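Local coordinates for DUF3863 domain-containing protein (Parabacteroides distasonis, PDB 3LM3) that is of unknown function but probably acts on carbohydrate, as a glycoside hydrolase or deacetylase, at residues Asn20-Leu25 with Gly323-Leu328; Val36-Lys41 with Ala80-Arg85; Leu152-Leu157 with Ala394-Asp399; Glu248-Trp253 with Cys300-Met305; Lys360-Met363 with Arg368-Leu371. One frame throughout, in Å; residues are numbered along the deposited sequence.

How the interactions relate
Four of the five contacts lie wholly or partly in the larger, barrel-like part of the chain, while interaction 5 pairs the two central strands of the separate antiparallel sheet. Interactions 1 and 4 are the pair that touch: Leu25 CD2 packs at 3.8 Å from Met303 CE, so strand 21-29 and helix 296-313 meet there, although the centres of the two contacts are 22 Å apart. Interaction 2, at the surface, comes within about 9 Å (nearest atoms) of interaction 3. Interactions 2 and 5 lie on opposite sides of the chain's centre, 40 Å between centres. Interaction 3 ties the loop after the antiparallel sheet back to helix 154-163.

Interaction 1 of 5, residues Asn20-Leu25 with Gly323-Leu328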
# COMPACT_ATOMS: atom_id res chain seq x y z
N ASN A 20 0.18 4.35 18.90
CA ASN A 20 0.97 3.18 18.56
C ASN A 20 1.55 3.26 17.15
O ASN A 20 1.07 4.03 16.30
CB ASN A 20 0.11 1.91 18.71
CG ASN A 20 -0.01 1.44 20.14
OD1 ASN A 20 1.00 1.34 20.86
ND2 ASN A 20 -1.23 1.09 20.55
N ARG A 21 2.58 2.46 16.94
CA ARG A 21 3.29 2.31 15.66
C ARG A 21 3.06 0.90 15.16
O ARG A 21 3.16 -0.05 15.94
CB ARG A 21 4.79 2.57 15.88
CG ARG A 21 5.13 3.96 16.32
CD ARG A 21 6.59 4.08 16.68
NE ARG A 21 6.96 5.44 17.00
CZ ARG A 21 6.81 6.02 18.18
NH1 ARG A 21 6.28 5.37 19.19
NH2 ARG A 21 7.19 7.29 18.33
N PHE A 22 2.71 0.77 13.88
CA PHE A 22 2.36 -0.50 13.29
C PHE A 22 3.10 -0.72 11.98
O PHE A 22 3.24 0.20 11.19
CB PHE A 22 0.88 -0.53 12.94
CG PHE A 22 -0.01 -0.39 14.14
CD1 PHE A 22 -0.38 -1.50 14.86
CD2 PHE A 22 -0.43 0.85 14.58
CE1 PHE A 22 -1.17 -1.37 15.99
CE2 PHE A 22 -1.20 0.99 15.74
CZ PHE A 22 -1.59 -0.14 16.42
N VAL A 23 3.54 -1.97 11.78
CA VAL A 23 4.01 -2.44 10.48
C VAL A 23 3.11 -3.60 10.06
O VAL A 23 2.96 -4.57 10.82
CB VAL A 23 5.47 -2.93 10.49
CG1 VAL A 23 5.85 -3.61 9.16
CG2 VAL A 23 6.43 -1.78 10.82
N THR A 24 2.55 -3.50 8.87
CA THR A 24 1.78 -4.59 8.29
C THR A 24 2.53 -5.13 7.08
O THR A 24 2.67 -4.42 6.07
CB THR A 24 0.37 -4.16 7.90
OG1 THR A 24 0.41 -3.08 6.96
CG2 THR A 24 -0.46 -3.73 9.11
N LEU A 25 3.02 -6.36 7.18
CA LEU A 25 3.69 -7.05 6.09
C LEU A 25 2.79 -8.10 5.49
O LEU A 25 2.08 -8.82 6.21
CB LEU A 25 4.94 -7.77 6.60
CG LEU A 25 5.65 -8.72 5.63
CD1 LEU A 25 6.23 -7.96 4.44
CD2 LEU A 25 6.75 -9.52 6.36
N GLY A 323 -5.23 -7.14 7.95
CA GLY A 323 -6.59 -7.16 8.43
C GLY A 323 -6.72 -6.65 9.86
O GLY A 323 -7.66 -5.92 10.20
N GLU A 324 -5.80 -7.04 10.74
CA GLU A 324 -5.85 -6.61 12.16
C GLU A 324 -5.71 -5.10 12.23
O GLU A 324 -6.41 -4.41 12.98
CB GLU A 324 -4.70 -7.19 12.98
CG GLU A 324 -4.84 -8.53 13.50
CD GLU A 324 -3.60 -8.74 14.38
OE1 GLU A 324 -2.56 -9.09 13.81
OE2 GLU A 324 -3.63 -8.40 15.58
N PHE A 325 -4.75 -4.55 11.49
CA PHE A 325 -4.52 -3.12 11.52
C PHE A 325 -5.74 -2.38 10.99
O PHE A 325 -6.18 -1.40 11.59
CB PHE A 325 -3.28 -2.73 10.71
CG PHE A 325 -3.12 -1.24 10.60
CD1 PHE A 325 -2.77 -0.47 11.70
CD2 PHE A 325 -3.43 -0.59 9.40
CE1 PHE A 325 -2.74 0.93 11.62
CE2 PHE A 325 -3.43 0.77 9.31
CZ PHE A 325 -3.04 1.55 10.40
N GLY A 326 -6.29 -2.82 9.86
CA GLY A 326 -7.49 -2.16 9.33
C GLY A 326 -8.63 -2.16 10.32
O GLY A 326 -9.35 -1.18 10.43
N GLU A 327 -8.81 -3.27 11.03
CA GLU A 327 -9.89 -3.31 12.03
C GLU A 327 -9.56 -2.46 13.24
O GLU A 327 -10.49 -1.88 13.80
CB GLU A 327 -10.26 -4.73 12.43
CG GLU A 327 -10.96 -5.51 11.31
CD GLU A 327 -12.34 -4.99 10.98
OE1 GLU A 327 -12.95 -4.19 11.74
OE2 GLU A 327 -12.84 -5.38 9.92
N LEU A 328 -8.29 -2.32 13.63
CA LEU A 328 -7.95 -1.35 14.68
C LEU A 328 -8.32 0.07 14.25
O LEU A 328 -8.87 0.85 15.04
CB LEU A 328 -6.46 -1.39 15.04
CG LEU A 328 -6.02 -2.56 15.90
CD1 LEU A 328 -4.49 -2.64 15.94
CD2 LEU A 328 -6.63 -2.45 17.33
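Phe22 and Phe325 meet where strand 21-29 of the parallel sheet is crossed by helix 322-332, in an arrangement consistent with the distorted (beta/alpha) barrel of the glycoside hydrolase/deacetylase superfamily. The segments run at 139° to each other, their axes 9.0 Å apart at the closest point. The two rings neither stack nor form a T: their planes are inclined at 51° and their centroids lie 5.3 Å apart. CD1, on one side of the Phe325 ring, lies over a face of Phe22, 3.7 Å from CG of Phe22. Phe325 reaches across because its CG stands anti to the backbone N (chi1 173°), which carries the ring off the helix and onto the strand. Leu328, about one turn further along, brings its CD1 to 3.6 Å from CE1 of Phe22, so two residues of the same helix flank bear on a single ring. Thr24, two residues beyond Phe22 and on the same side of the strand, meets the root of Phe325 at about a right angle, through its methyl. Its hydroxyl is engaged by Trp281, whose ring also stacks with Phe325. Val23, on the other side of the strand, packs on helix 255-277. No hydrogen bond joins the two segments, so the contact is wholly apolar, and its closest approach is that of Thr24 CG2 to Phe325 CB, 3.4 Å.

Interaction 2 of 5, residues Val36-Lys41 with Ala80-Arg85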
# COMPACT_ATOMS: atom_id res chain seq x y z
N VAL A 36 -4.02 -12.30 -12.38
CA VAL A 36 -5.21 -11.70 -11.78
C VAL A 36 -6.39 -12.66 -11.77
O VAL A 36 -7.34 -12.46 -11.01
CB VAL A 36 -5.61 -10.42 -12.55
CG1 VAL A 36 -4.53 -9.32 -12.42
CG2 VAL A 36 -5.94 -10.67 -14.01
N SER A 37 -6.33 -13.72 -12.57
CA SER A 37 -7.32 -14.79 -12.52
C SER A 37 -6.65 -16.10 -12.88
O SER A 37 -5.43 -16.16 -13.02
CB SER A 37 -8.51 -14.45 -13.43
OG SER A 37 -9.56 -15.38 -13.23
N ARG A 38 -7.43 -17.16 -13.05
CA ARG A 38 -6.85 -18.45 -13.36
C ARG A 38 -6.16 -18.46 -14.73
O ARG A 38 -5.04 -18.96 -14.89
CB ARG A 38 -7.92 -19.54 -13.35
CG ARG A 38 -8.49 -19.79 -11.99
CD ARG A 38 -9.59 -20.84 -12.01
NE ARG A 38 -10.12 -21.13 -10.67
CZ ARG A 38 -11.20 -20.56 -10.11
NH1 ARG A 38 -11.90 -19.63 -10.77
NH2 ARG A 38 -11.60 -20.92 -8.89
N ASP A 39 -6.85 -17.91 -15.72
CA ASP A 39 -6.39 -17.92 -17.13
C ASP A 39 -5.84 -16.58 -17.59
O ASP A 39 -5.44 -16.43 -18.74
CB ASP A 39 -7.54 -18.38 -18.04
CG ASP A 39 -8.74 -17.40 -18.02
OD1 ASP A 39 -9.11 -16.89 -16.95
OD2 ASP A 39 -9.31 -17.11 -19.10
N VAL A 40 -5.82 -15.56 -16.73
CA VAL A 40 -5.37 -14.24 -17.11
C VAL A 40 -4.05 -14.00 -16.42
O VAL A 40 -4.01 -13.53 -15.28
CB VAL A 40 -6.40 -13.13 -16.78
CG1 VAL A 40 -5.92 -11.76 -17.26
CG2 VAL A 40 -7.77 -13.49 -17.40
N LYS A 41 -2.99 -14.37 -17.11
CA LYS A 41 -1.62 -14.32 -16.62
C LYS A 41 -0.93 -13.24 -17.39
O LYS A 41 -0.55 -13.44 -18.54
CB LYS A 41 -0.95 -15.67 -16.80
CG LYS A 41 -1.54 -16.78 -16.01
CD LYS A 41 -0.88 -18.11 -16.41
CE LYS A 41 -1.19 -19.19 -15.45
NZ LYS A 41 -0.62 -20.48 -15.92
N ALA A 80 -2.12 -20.20 -7.03
CA ALA A 80 -1.35 -20.73 -5.91
C ALA A 80 -2.25 -21.43 -4.89
O ALA A 80 -1.84 -22.40 -4.23
CB ALA A 80 -0.55 -19.64 -5.24
N LEU A 81 -3.49 -20.94 -4.71
CA LEU A 81 -4.44 -21.61 -3.82
C LEU A 81 -4.84 -22.98 -4.32
O LEU A 81 -5.06 -23.90 -3.54
CB LEU A 81 -5.74 -20.82 -3.66
CG LEU A 81 -5.64 -19.59 -2.79
CD1 LEU A 81 -7.00 -18.85 -2.85
CD2 LEU A 81 -5.20 -19.97 -1.36
N GLU A 82 -4.95 -23.12 -5.64
CA GLU A 82 -5.52 -24.33 -6.25
C GLU A 82 -4.52 -25.35 -6.74
O GLU A 82 -4.90 -26.51 -6.98
CB GLU A 82 -6.45 -23.93 -7.39
CG GLU A 82 -7.73 -23.27 -6.93
CD GLU A 82 -8.68 -22.94 -8.06
OE1 GLU A 82 -8.23 -22.60 -9.18
OE2 GLU A 82 -9.91 -23.00 -7.82
N ASP A 83 -3.25 -24.97 -6.86
CA ASP A 83 -2.27 -25.84 -7.50
C ASP A 83 -2.05 -27.11 -6.68
O ASP A 83 -1.77 -27.04 -5.48
CB ASP A 83 -0.96 -25.11 -7.68
CG ASP A 83 -0.11 -25.76 -8.74
OD1 ASP A 83 0.53 -26.79 -8.48
OD2 ASP A 83 -0.14 -25.26 -9.89
N GLY A 84 -2.14 -28.26 -7.33
CA GLY A 84 -2.05 -29.54 -6.66
C GLY A 84 -0.65 -30.09 -6.54
O GLY A 84 -0.46 -31.18 -5.97
N ARG A 85 0.34 -29.40 -7.09
CA ARG A 85 1.73 -29.86 -7.01
C ARG A 85 2.32 -29.77 -5.61
O ARG A 85 1.91 -28.97 -4.78
CB ARG A 85 2.62 -29.19 -8.06
CG ARG A 85 2.25 -29.63 -9.47
CD ARG A 85 2.97 -28.82 -10.53
NE ARG A 85 2.37 -27.49 -10.64
CZ ARG A 85 2.66 -26.60 -11.58
NH1 ARG A 85 3.61 -26.88 -12.47
NH2 ARG A 85 2.04 -25.44 -11.61
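The guanidinium of Arg38 is met at its edge by the carboxylate of Glu82, and that of Arg85 at its edge by the carboxylate of Asp83; the same side-on, two-nitrogen grip occurs twice, at separate places. Only the first crosses between the segments. Arg38 NE gives its hydrogen to Glu82 OE1 at 2.8 Å, and Arg38 NH2 gives one to Glu82 OE2 at 2.9 Å. Both acceptor oxygens lie close to the guanidinium plane and are approached on their syn sides, but the two flat groups are not coplanar: their planes are 37° apart, and the donor at OE2 stands well out of the carboxylate plane. Both chains are extended, and together they bridge the 9.3 Å between Arg38 CA and Glu82 CA. Just past Glu82 the helix ends, and Asp83 makes an Asx turn: its OD1 accepts from the backbone N of Arg85 at 3.0 Å and also from Arg85 NE at 2.9 Å, while OD2 takes Arg85 NH2 at 2.8 Å. One carboxylate thus holds both the backbone and the side chain of Arg85, the N-cap residue of helix 86-102. Arg38 has a second acid partner, since its NH1 forms a salt bridge with Glu129, and the charge is probably shared between the two glutamates. In this way the loop that follows strand 21-29 is fastened at the surface to the end of helix 78-82 and, through Glu129, to helix 120-138, against which Leu81 also packs.

Interaction 3 of 5, residues Leu152-Leu157 with Ala394-Asp399; sequences LSADNL and AHEPAD
Glu396 reaches the first turn of helix 154-163 with its carboxylate, and OE2 accepts the backbone N-H of Ala154 at 2.9 Å through its syn lone pair, with the N-H pointing within 19° of straight at the oxygen. The same oxygen lies 3.5 Å from Ala154 CB, and OE1 lies 3.5 Å from Ser153 CB, so the carboxylate rests on the carbons of these two residues as well. A water molecule extends the grip: it accepts from Asp155 N at 2.9 Å and donates to Glu396 OE1 at 2.6 Å, which brings a second N-H of the helix start under the influence of the same acid. The glutamate chain is extended beyond CG, and this places its end well off its own loop. Behind this first shell, a capping box keeps the helix start in shape: Ser153 N donates to Asn156 OD1 at 2.9 Å, and Asn156 N to Ser153 OG at 3.3 Å. Farther out, Arg120 of helix 120-138 forms salt bridges with Glu396 OE1 and with Asp399, and the N-H of Phe199 is bonded to Glu396 OE2. A leucine in place of Glu396 would probably leave Ala154 N and the bridging water without their acceptor and Arg120 without one of its carboxylate mates. A negative group at a helix N-terminus, facing amide N-H groups and an arginine, is likely to be stabilised as the carboxylate, and here it binds the loop following the antiparallel sheet to the start of helix 154-163.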
# COMPACT_ATOMS: atom_id res chain seq x y z
N LEU A 152 -8.48 -2.76 -6.82
CA LEU A 152 -9.91 -3.11 -6.72
C LEU A 152 -10.72 -1.87 -7.13
O LEU A 152 -10.21 -0.74 -7.15
CB LEU A 152 -10.30 -3.57 -5.32
CG LEU A 152 -9.58 -4.82 -4.78
CD1 LEU A 152 -10.07 -5.21 -3.37
CD2 LEU A 152 -9.71 -6.02 -5.73
N SER A 153 -11.96 -2.09 -7.54
CA SER A 153 -12.91 -1.01 -7.74
C SER A 153 -13.74 -0.76 -6.48
O SER A 153 -13.84 -1.60 -5.56
CB SER A 153 -13.87 -1.35 -8.88
OG SER A 153 -14.66 -2.49 -8.56
N ALA A 154 -14.41 0.37 -6.45
CA ALA A 154 -15.33 0.68 -5.36
C ALA A 154 -16.36 -0.44 -5.20
O ALA A 154 -16.72 -0.82 -4.07
CB ALA A 154 -16.02 2.03 -5.60
N ASP A 155 -16.86 -0.95 -6.32
CA ASP A 155 -17.85 -2.01 -6.22
C ASP A 155 -17.31 -3.27 -5.56
O ASP A 155 -18.03 -3.99 -4.84
CB ASP A 155 -18.41 -2.35 -7.60
CG ASP A 155 -19.50 -3.37 -7.53
OD1 ASP A 155 -20.59 -3.00 -7.07
OD2 ASP A 155 -19.26 -4.54 -7.88
N ASN A 156 -16.04 -3.57 -5.79
CA ASN A 156 -15.42 -4.73 -5.17
C ASN A 156 -15.36 -4.55 -3.63
O ASN A 156 -15.52 -5.49 -2.86
CB ASN A 156 -14.00 -4.96 -5.68
CG ASN A 156 -13.87 -5.20 -7.16
OD1 ASN A 156 -12.81 -4.87 -7.73
ND2 ASN A 156 -14.86 -5.82 -7.80
N LEU A 157 -15.08 -3.32 -3.21
CA LEU A 157 -15.00 -3.03 -1.77
C LEU A 157 -16.37 -3.07 -1.10
O LEU A 157 -16.52 -3.60 0.00
CB LEU A 157 -14.29 -1.69 -1.59
CG LEU A 157 -12.92 -1.62 -2.25
CD1 LEU A 157 -12.30 -0.23 -2.11
CD2 LEU A 157 -12.01 -2.67 -1.66
N ALA A 394 -16.54 11.92 -8.90
CA ALA A 394 -15.55 11.08 -9.54
C ALA A 394 -16.24 9.90 -10.22
O ALA A 394 -17.40 9.57 -9.93
CB ALA A 394 -14.51 10.58 -8.49
N HIS A 395 -15.53 9.32 -11.17
CA HIS A 395 -15.97 8.19 -12.00
C HIS A 395 -14.84 7.21 -12.23
O HIS A 395 -13.74 7.68 -12.59
CB HIS A 395 -16.38 8.69 -13.40
CG HIS A 395 -17.41 9.76 -13.37
ND1 HIS A 395 -17.09 11.11 -13.42
CD2 HIS A 395 -18.75 9.70 -13.28
CE1 HIS A 395 -18.20 11.82 -13.35
NE2 HIS A 395 -19.22 10.99 -13.27
N GLU A 396 -15.09 5.91 -12.15
CA GLU A 396 -14.12 4.91 -12.52
C GLU A 396 -14.34 4.47 -13.96
O GLU A 396 -15.43 4.69 -14.52
CB GLU A 396 -14.25 3.69 -11.58
CG GLU A 396 -13.92 3.92 -10.12
CD GLU A 396 -14.29 2.73 -9.27
OE1 GLU A 396 -15.07 1.84 -9.71
OE2 GLU A 396 -13.72 2.64 -8.16
N PRO A 397 -13.34 3.80 -14.53
CA PRO A 397 -13.56 3.21 -15.87
C PRO A 397 -14.72 2.23 -15.92
O PRO A 397 -14.99 1.52 -14.95
CB PRO A 397 -12.23 2.51 -16.16
CG PRO A 397 -11.26 3.20 -15.30
CD PRO A 397 -11.96 3.59 -14.06
N ALA A 398 -15.42 2.20 -17.06
CA ALA A 398 -16.42 1.22 -17.31
C ALA A 398 -15.77 -0.16 -17.29
O ALA A 398 -14.53 -0.30 -17.45
CB ALA A 398 -17.06 1.50 -18.68
N ASP A 399 -16.59 -1.16 -17.00
CA ASP A 399 -16.07 -2.53 -16.86
C ASP A 399 -15.12 -2.91 -18.00
O ASP A 399 -15.50 -2.88 -19.18
CB ASP A 399 -17.21 -3.55 -16.88
CG ASP A 399 -17.67 -3.99 -15.52
OD1 ASP A 399 -16.99 -3.76 -14.51
OD2 ASP A 399 -18.74 -4.63 -15.49
O HOH W 1 -17.08 0.36 -8.88

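Interaction 4 of 5, residues Glu248-Trp253 with Cys300-Met305; sequences ETYKGW and CDAMKM
Tyr250 lies with one face of its ring against Ala302 of the neighbouring helix. Ala302 CB touches Tyr250 CG at 3.6 Å and makes a CH-pi contact that is off-centre, 4.1 Å from the ring centroid and 30° from the ring normal. Over that same face, nearer the hydroxyl end of the ring, sits the carbonyl oxygen of Ala302, 3.8 Å from Tyr250 CZ. Methyl and carbonyl of one residue are thus met by a single ring face. Its CG lies beside its own backbone N, anti to the carbonyl carbon (chi1 -68°), which aims the ring at helix 296-313. At the rim, selenomethionine Met305, in one of its two conformers, brings its SE to 4.0 Å from Tyr250 CE1. In that conformer the Met-aromatic contact comes from the edge: SE stands 5.3 Å from the centroid, 77° off the ring normal. The arrangement packs the short helix 247-253, which contains a wider pi-type turn, against helix 296-313; on its own far flank the latter meets helix 53-64 through Met303 and Lys304. Small Ala302 at the nearest point allows a CA-CA distance of 6.2 Å to Tyr250. The tyrosine OH is held by His259 of helix 255-277, and Val262 of that helix touches Tyr250 while Trp286 of strand 280-287 lies against Ala302.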
# COMPACT_ATOMS: atom_id res chain seq x y z
N GLU A 248 13.69 -1.75 -4.46
CA GLU A 248 14.32 -0.47 -4.77
C GLU A 248 15.32 -0.00 -3.72
O GLU A 248 15.93 1.07 -3.86
CB GLU A 248 13.25 0.61 -4.98
CG GLU A 248 12.28 0.32 -6.08
CD GLU A 248 11.15 -0.63 -5.73
OE1 GLU A 248 10.95 -0.95 -4.55
OE2 GLU A 248 10.46 -1.05 -6.71
N THR A 249 15.49 -0.81 -2.67
CA THR A 249 16.33 -0.43 -1.53
C THR A 249 17.34 -1.53 -1.23
O THR A 249 18.44 -1.54 -1.79
CB THR A 249 15.48 -0.04 -0.29
OG1 THR A 249 14.65 -1.15 0.11
CG2 THR A 249 14.64 1.19 -0.59
N TYR A 250 16.99 -2.49 -0.37
CA TYR A 250 17.90 -3.58 -0.05
C TYR A 250 18.52 -4.25 -1.29
O TYR A 250 19.75 -4.47 -1.33
CB TYR A 250 17.17 -4.65 0.78
CG TYR A 250 16.83 -4.17 2.17
CD1 TYR A 250 17.81 -3.97 3.12
CD2 TYR A 250 15.51 -3.94 2.54
CE1 TYR A 250 17.49 -3.51 4.38
CE2 TYR A 250 15.18 -3.47 3.84
CZ TYR A 250 16.16 -3.26 4.74
OH TYR A 250 15.81 -2.76 5.98
N LYS A 251 17.71 -4.56 -2.29
CA LYS A 251 18.20 -5.23 -3.51
C LYS A 251 18.91 -4.21 -4.41
O LYS A 251 20.09 -4.36 -4.69
CB LYS A 251 17.06 -5.94 -4.21
CG LYS A 251 17.46 -6.92 -5.29
CD LYS A 251 17.84 -6.28 -6.59
CE LYS A 251 16.71 -5.59 -7.34
NZ LYS A 251 17.17 -5.20 -8.74
N GLY A 252 18.21 -3.15 -4.82
CA GLY A 252 18.80 -2.20 -5.77
C GLY A 252 20.03 -1.44 -5.30
O GLY A 252 20.94 -1.14 -6.10
N TRP A 253 20.07 -1.12 -4.01
CA TRP A 253 21.19 -0.36 -3.47
C TRP A 253 22.19 -1.21 -2.69
O TRP A 253 23.22 -0.70 -2.29
CB TRP A 253 20.66 0.72 -2.55
CG TRP A 253 19.87 1.81 -3.19
CD1 TRP A 253 19.41 1.89 -4.48
CD2 TRP A 253 19.44 3.01 -2.54
NE1 TRP A 253 18.77 3.08 -4.68
CE2 TRP A 253 18.75 3.78 -3.49
CE3 TRP A 253 19.60 3.53 -1.25
CZ2 TRP A 253 18.22 5.02 -3.20
CZ3 TRP A 253 19.08 4.77 -0.96
CH2 TRP A 253 18.38 5.50 -1.92
N CYS A 300 16.78 -12.99 3.01
CA CYS A 300 16.57 -13.21 4.44
C CYS A 300 17.38 -12.25 5.31
O CYS A 300 16.86 -11.78 6.34
CB CYS A 300 16.82 -14.67 4.80
SG CYS A 300 15.57 -15.81 4.14
N ASP A 301 18.62 -11.93 4.93
CA ASP A 301 19.37 -10.91 5.66
C ASP A 301 18.67 -9.55 5.60
O ASP A 301 18.62 -8.83 6.58
CB ASP A 301 20.80 -10.75 5.11
CG ASP A 301 21.73 -11.88 5.53
OD1 ASP A 301 21.37 -12.71 6.40
OD2 ASP A 301 22.83 -11.93 4.94
N ALA A 302 18.12 -9.19 4.44
CA ALA A 302 17.40 -7.95 4.32
C ALA A 302 16.17 -7.92 5.23
O ALA A 302 15.89 -6.90 5.90
CB ALA A 302 16.97 -7.72 2.84
N MSE A 303 15.43 -9.03 5.28
CA MSE A 303 14.25 -9.10 6.14
C MSE A 303 14.65 -8.95 7.60
O MSE A 303 14.02 -8.20 8.34
CB MSE A 303 13.57 -10.45 5.93
CG MSE A 303 12.39 -10.72 6.85
SE MSE A 303 10.84 -9.58 6.53
CE MSE A 303 10.12 -10.48 4.97
N LYS A 304 15.68 -9.68 8.03
CA LYS A 304 16.17 -9.59 9.40
C LYS A 304 16.59 -8.15 9.73
O LYS A 304 16.31 -7.63 10.82
CB LYS A 304 17.35 -10.55 9.63
CG LYS A 304 17.02 -12.03 9.55
CD LYS A 304 18.28 -12.90 9.68
CE LYS A 304 17.97 -14.40 9.51
NZ LYS A 304 19.21 -15.24 9.52
N MSE A 305 17.29 -7.51 8.80
CA MSE A 305 17.79 -6.18 9.02
C MSE A 305 16.63 -5.18 9.20
O MSE A 305 16.62 -4.34 10.12
CB MSE A 305 18.65 -5.78 7.82
CG MSE A 305 19.60 -4.71 8.10
SE MSE A 305 20.75 -4.39 6.60
CE MSE A 305 22.15 -5.69 7.03

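Interaction 5 of 5, residues Lys360-Met363 with Arg368-Leu371; sequences KWFM and RLAL
Trp361 and Ala370 form the tightly packed part of this strand pair. Ala370 CB sits over the six-membered ring of Trp361, 3.4 Å from its centroid and almost exactly on the ring normal, a CH-pi contact; the selenomethionine methyl Met363 CE lies over the opposite face, so the indole is sandwiched between methyls. The rim of the indole then meets Arg368: Trp361 CZ3 is 3.5 Å from Arg368 CD, and Trp361 CH2 lies over a face of the guanidinium with the planes 65° apart. Arg368 CG takes the position between its backbone N and carbonyl carbon (chi1 70°), which raises its extended chain along the tryptophan, while its NH2 forms salt bridges with Asp386 and Asp185. An alanine in place of Trp361 would probably open a gap beneath Ala370 and leave the Arg368 chain without the surface that steadies it. On the other face of the sheet the packing is looser. Phe362 CD1 and Leu369 CD2 are 4.1 Å apart, side by side, and Phe362 CE1 approaches Leu371 CD1 at 4.0 Å. At the end of this face, partly exposed Lys360 carries its extended chain away from the partner strand and contributes mainly its backbone, with Lys360 N bonded to Leu371 O at 2.9 Å and the reciprocal bond returned. A like pair of bonds joins Phe362 and Leu369, whereas the pairs Trp361-Ala370 and Met363-Arg368 are non-hydrogen-bonded. This is the regular antiparallel pairing of a beta hairpin, whose two strands are the central ones of a four-stranded antiparallel meander.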
# COMPACT_ATOMS: atom_id res chain seq x y z
N LYS A 360 5.49 18.58 2.28
CA LYS A 360 4.43 18.51 3.25
C LYS A 360 3.19 17.98 2.55
O LYS A 360 2.75 18.55 1.54
CB LYS A 360 4.13 19.87 3.86
CG LYS A 360 5.27 20.42 4.69
CD LYS A 360 4.93 21.73 5.37
CE LYS A 360 6.08 22.12 6.28
NZ LYS A 360 5.88 23.46 6.96
N TRP A 361 2.58 16.94 3.11
CA TRP A 361 1.29 16.41 2.62
C TRP A 361 0.20 16.68 3.64
O TRP A 361 0.45 16.63 4.85
CB TRP A 361 1.36 14.89 2.42
CG TRP A 361 1.79 14.45 1.07
CD1 TRP A 361 3.01 13.93 0.70
CD2 TRP A 361 1.01 14.51 -0.13
NE1 TRP A 361 3.02 13.64 -0.65
CE2 TRP A 361 1.80 13.99 -1.18
CE3 TRP A 361 -0.28 14.96 -0.43
CZ2 TRP A 361 1.34 13.92 -2.48
CZ3 TRP A 361 -0.73 14.89 -1.75
CH2 TRP A 361 0.07 14.37 -2.75
N PHE A 362 -0.99 16.99 3.13
CA PHE A 362 -2.22 17.20 3.89
C PHE A 362 -3.29 16.36 3.22
O PHE A 362 -3.46 16.45 2.00
CB PHE A 362 -2.62 18.68 3.85
CG PHE A 362 -1.56 19.61 4.35
CD1 PHE A 362 -0.52 20.00 3.52
CD2 PHE A 362 -1.57 20.07 5.68
CE1 PHE A 362 0.46 20.86 3.96
CE2 PHE A 362 -0.56 20.93 6.13
CZ PHE A 362 0.45 21.31 5.27
N MSE A 363 -3.99 15.54 3.98
CA MSE A 363 -5.01 14.67 3.43
C MSE A 363 -6.23 14.66 4.34
O MSE A 363 -6.12 14.40 5.54
CB MSE A 363 -4.48 13.23 3.31
CG MSE A 363 -3.32 13.08 2.37
SE MSE A 363 -2.22 11.54 2.79
CE MSE A 363 -0.95 11.63 1.29
N ARG A 368 -6.65 16.24 -1.00
CA ARG A 368 -5.26 16.17 -0.58
C ARG A 368 -4.49 17.31 -1.21
O ARG A 368 -4.86 17.82 -2.28
CB ARG A 368 -4.62 14.81 -0.91
CG ARG A 368 -4.40 14.55 -2.40
CD ARG A 368 -3.68 13.26 -2.70
NE ARG A 368 -3.05 13.33 -4.01
CZ ARG A 368 -2.38 12.35 -4.59
NH1 ARG A 368 -2.35 11.13 -4.06
NH2 ARG A 368 -1.74 12.58 -5.71
N LEU A 369 -3.41 17.67 -0.54
CA LEU A 369 -2.57 18.80 -0.91
C LEU A 369 -1.13 18.49 -0.56
O LEU A 369 -0.85 18.10 0.56
CB LEU A 369 -3.00 20.05 -0.15
CG LEU A 369 -2.14 21.32 -0.24
CD1 LEU A 369 -2.26 21.97 -1.63
CD2 LEU A 369 -2.58 22.35 0.84
N ALA A 370 -0.22 18.73 -1.51
CA ALA A 370 1.23 18.63 -1.27
C ALA A 370 1.93 19.94 -1.60
O ALA A 370 1.71 20.52 -2.68
CB ALA A 370 1.84 17.54 -2.13
N LEU A 371 2.81 20.36 -0.70
CA LEU A 371 3.63 21.54 -0.86
C LEU A 371 5.09 21.07 -0.89
O LEU A 371 5.49 20.21 -0.08
CB LEU A 371 3.42 22.49 0.31
CG LEU A 371 1.99 22.97 0.55
CD1 LEU A 371 1.95 23.85 1.82
CD2 LEU A 371 1.46 23.71 -0.65